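Local coordinates for protein 2-pyrone-4,6-dicarboxylic acid hydrolase, putative (Pseudomonas putida, PDB 2FFI) that probably hydrolyses the lactone ring of 2-pyrone-4,6-dicarboxylate, as a TIM-barrel member of the amidohydrolase family, at residues L10-D16 and G53-V58. Sequence-based numbering, arbitrary orientation.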
ATOM      1  N   LEU A  10      11.780   0.662  18.082  1.00 32.19           N
ATOM      2  CA  LEU A  10      11.166   0.684  19.445  1.00 31.48           C
ATOM      3  C   LEU A  10      10.092   1.771  19.497  1.00 31.12           C
ATOM      4  O   LEU A  10       8.947   1.525  19.118  1.00 31.09           O
ATOM      5  CB  LEU A  10      12.239   0.956  20.509  1.00 32.35           C
ATOM      6  CG  LEU A  10      11.821   0.685  21.960  1.00 33.37           C
ATOM      7  CD1 LEU A  10      11.777  -0.824  22.211  1.00 32.95           C
ATOM      8  CD2 LEU A  10      12.808   1.338  22.919  1.00 33.84           C
ATOM      9  N   HIS A  11      10.466   2.969  19.951  1.00 29.89           N
ATOM     10  CA  HIS A  11       9.536   4.097  20.061  1.00 28.45           C
ATOM     11  C   HIS A  11       8.722   4.379  18.786  1.00 26.70           C
ATOM     12  O   HIS A  11       9.279   4.706  17.742  1.00 25.47           O
ATOM     13  CB  HIS A  11      10.300   5.370  20.463  1.00 31.74           C
ATOM     14  CG  HIS A  11      10.676   5.431  21.913  1.00 33.93           C
ATOM     15  ND1 HIS A  11       9.785   5.803  22.899  1.00 34.67           N
ATOM     16  CD2 HIS A  11      11.843   5.161  22.543  1.00 34.18           C
ATOM     17  CE1 HIS A  11      10.389   5.758  24.073  1.00 35.82           C
ATOM     18  NE2 HIS A  11      11.639   5.370  23.886  1.00 35.80           N
ATOM     19  N   LEU A  12       7.399   4.262  18.900  1.00 25.08           N
ATOM     20  CA  LEU A  12       6.477   4.496  17.792  1.00 22.18           C
ATOM     21  C   LEU A  12       6.438   5.982  17.477  1.00 21.37           C
ATOM     22  O   LEU A  12       5.579   6.717  17.976  1.00 22.12           O
ATOM     23  CB  LEU A  12       5.070   3.999  18.159  1.00 21.36           C
ATOM     24  CG  LEU A  12       3.905   4.135  17.161  1.00 21.66           C
ATOM     25  CD1 LEU A  12       4.081   3.196  15.991  1.00 21.62           C
ATOM     26  CD2 LEU A  12       2.606   3.823  17.854  1.00 22.95           C
ATOM     27  N   THR A  13       7.368   6.423  16.640  1.00 20.03           N
ATOM     28  CA  THR A  13       7.452   7.829  16.267  1.00 18.70           C
ATOM     29  C   THR A  13       6.674   8.138  14.967  1.00 17.76           C
ATOM     30  O   THR A  13       5.978   9.153  14.888  1.00 17.28           O
ATOM     31  CB  THR A  13       8.926   8.238  16.132  1.00 18.70           C
ATOM     32  OG1 THR A  13       9.012   9.650  15.936  1.00 23.66           O
ATOM     33  CG2 THR A  13       9.579   7.516  14.966  1.00 17.42           C
ATOM     34  N   ALA A  14       6.793   7.272  13.956  1.00 15.56           N
ATOM     35  CA  ALA A  14       6.060   7.440  12.694  1.00 13.58           C
ATOM     36  C   ALA A  14       6.036   6.128  11.920  1.00 12.78           C
ATOM     37  O   ALA A  14       6.995   5.356  11.982  1.00 12.98           O
ATOM     38  CB  ALA A  14       6.673   8.546  11.850  1.00 13.85           C
ATOM     39  N   ILE A  15       4.947   5.891  11.183  1.00 12.17           N
ATOM     40  CA  ILE A  15       4.769   4.650  10.416  1.00 11.49           C
ATOM     41  C   ILE A  15       4.669   4.771   8.899  1.00 11.04           C
ATOM     42  O   ILE A  15       3.783   5.439   8.373  1.00 11.38           O
ATOM     43  CB  ILE A  15       3.506   3.882  10.854  1.00 11.18           C
ATOM     44  CG1 ILE A  15       3.524   3.626  12.370  1.00 11.44           C
ATOM     45  CG2 ILE A  15       3.433   2.566  10.090  1.00 10.02           C
ATOM     46  CD1 ILE A  15       2.170   3.196  12.944  1.00  7.63           C
ATOM     47  N   ASP A  16       5.580   4.088   8.206  1.00 10.46           N
ATOM     48  CA  ASP A  16       5.617   4.059   6.736  1.00  9.87           C
ATOM     49  C   ASP A  16       4.746   2.911   6.231  1.00  9.43           C
ATOM     50  O   ASP A  16       5.063   1.758   6.475  1.00  9.43           O
ATOM     51  CB  ASP A  16       7.061   3.834   6.236  1.00  7.33           C
ATOM     52  CG  ASP A  16       7.132   3.478   4.747  1.00  8.24           C
ATOM     53  OD1 ASP A  16       8.254   3.161   4.271  1.00  7.25           O
ATOM     54  OD2 ASP A  16       6.079   3.523   4.051  1.00  7.11           O
ATOM     55  N   GLY A  53      13.224   9.588  10.090  1.00 13.31           N
ATOM     56  CA  GLY A  53      12.203   9.689  11.108  1.00 13.47           C
ATOM     57  C   GLY A  53      11.528   8.351  11.325  1.00 14.04           C
ATOM     58  O   GLY A  53      11.892   7.613  12.232  1.00 18.42           O
ATOM     59  N   PHE A  54      10.554   8.029  10.482  1.00 12.76           N
ATOM     60  CA  PHE A  54       9.796   6.773  10.572  1.00  9.13           C
ATOM     61  C   PHE A  54      10.487   5.653  11.336  1.00  9.18           C
ATOM     62  O   PHE A  54      11.647   5.354  11.100  1.00 10.42           O
ATOM     63  CB  PHE A  54       9.456   6.293   9.171  1.00  5.79           C
ATOM     64  CG  PHE A  54       9.042   7.393   8.263  1.00  4.47           C
ATOM     65  CD1 PHE A  54       9.990   8.143   7.585  1.00  6.18           C
ATOM     66  CD2 PHE A  54       7.708   7.731   8.138  1.00  2.49           C
ATOM     67  CE1 PHE A  54       9.609   9.222   6.786  1.00  8.71           C
ATOM     68  CE2 PHE A  54       7.314   8.798   7.352  1.00  5.62           C
ATOM     69  CZ  PHE A  54       8.266   9.552   6.672  1.00  7.54           C
ATOM     70  N   SER A  55       9.742   5.014  12.229  1.00 10.43           N
ATOM     71  CA  SER A  55      10.260   3.942  13.073  1.00 10.53           C
ATOM     72  C   SER A  55       9.644   2.575  12.776  1.00 13.13           C
ATOM     73  O   SER A  55      10.231   1.536  13.082  1.00 14.18           O
ATOM     74  CB  SER A  55       9.996   4.286  14.548  1.00  9.49           C
ATOM     75  OG  SER A  55       8.609   4.562  14.784  1.00  2.95           O
ATOM     76  N   HIS A  56       8.453   2.580  12.192  1.00 13.99           N
ATOM     77  CA  HIS A  56       7.749   1.350  11.882  1.00 14.61           C
ATOM     78  C   HIS A  56       7.373   1.394  10.417  1.00 16.47           C
ATOM     79  O   HIS A  56       7.223   2.482   9.844  1.00 19.14           O
ATOM     80  CB  HIS A  56       6.506   1.238  12.768  1.00 15.54           C
ATOM     81  CG  HIS A  56       6.817   0.962  14.208  1.00 16.91           C
ATOM     82  ND1 HIS A  56       7.017  -0.313  14.697  1.00 16.88           N
ATOM     83  CD2 HIS A  56       7.003   1.796  15.261  1.00 17.67           C
ATOM     84  CE1 HIS A  56       7.308  -0.253  15.984  1.00 15.70           C
ATOM     85  NE2 HIS A  56       7.305   1.015  16.351  1.00 17.96           N
ATOM     86  N   GLY A  57       7.222   0.226   9.804  1.00 16.59           N
ATOM     87  CA  GLY A  57       6.878   0.181   8.394  1.00 14.83           C
ATOM     88  C   GLY A  57       6.072  -1.049   8.034  1.00 14.69           C
ATOM     89  O   GLY A  57       5.980  -1.985   8.821  1.00 14.42           O
ATOM     90  N   VAL A  58       5.488  -1.029   6.839  1.00 14.00           N
ATOM     91  CA  VAL A  58       4.677  -2.113   6.318  1.00 10.60           C
ATOM     92  C   VAL A  58       5.313  -2.699   5.058  1.00 10.19           C
ATOM     93  O   VAL A  58       5.441  -2.019   4.035  1.00 10.90           O
ATOM     94  CB  VAL A  58       3.288  -1.609   5.954  1.00  9.73           C
ATOM     95  CG1 VAL A  58       2.442  -2.754   5.439  1.00 10.82           C
ATOM     96  CG2 VAL A  58       2.658  -0.957   7.166  1.00 10.63           C
TER
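The H56 imidazole lies against L12, whose CD1 comes within 3.3 Å of H56 CD2, while H56 NE2 donates a 3.3 Å hydrogen bond to L10 O; the other ring nitrogen, ND1, is hydrogen-bonded to Q82 O. Segment 10-16 bends sharply in an inverse gamma turn centred on L12. S55 meets this bend: T13 N donates to S55 OG at 2.9 Å. A14 O accepts both S55 N (2.8 Å) and H56 N (3.1 Å), and from there the segments run as a short parallel ladder, D16 N to H56 O and V58 N to D16 O, both 2.8 Å. I15 and H56 share one face, I15 CG1 packing on H56 CB at 3.8 Å. D16 points to the opposite face, its OD1 hydrogen-bonded to the hydroxyls of Y45 and S235; G57 CA makes a CA-H...O contact with D16 O at 3.1 Å. F54 CD2 rests 3.9 Å from A14 CB, and its ring stacks on W233. Strands 15-16 and 56-57 thus pair as neighbouring parallel strands of the TIM barrel, joined by a connection that includes helices 24-29 and 42-51, with helix 262-276 covering L12 and I15, and L49 touching D16 and F54.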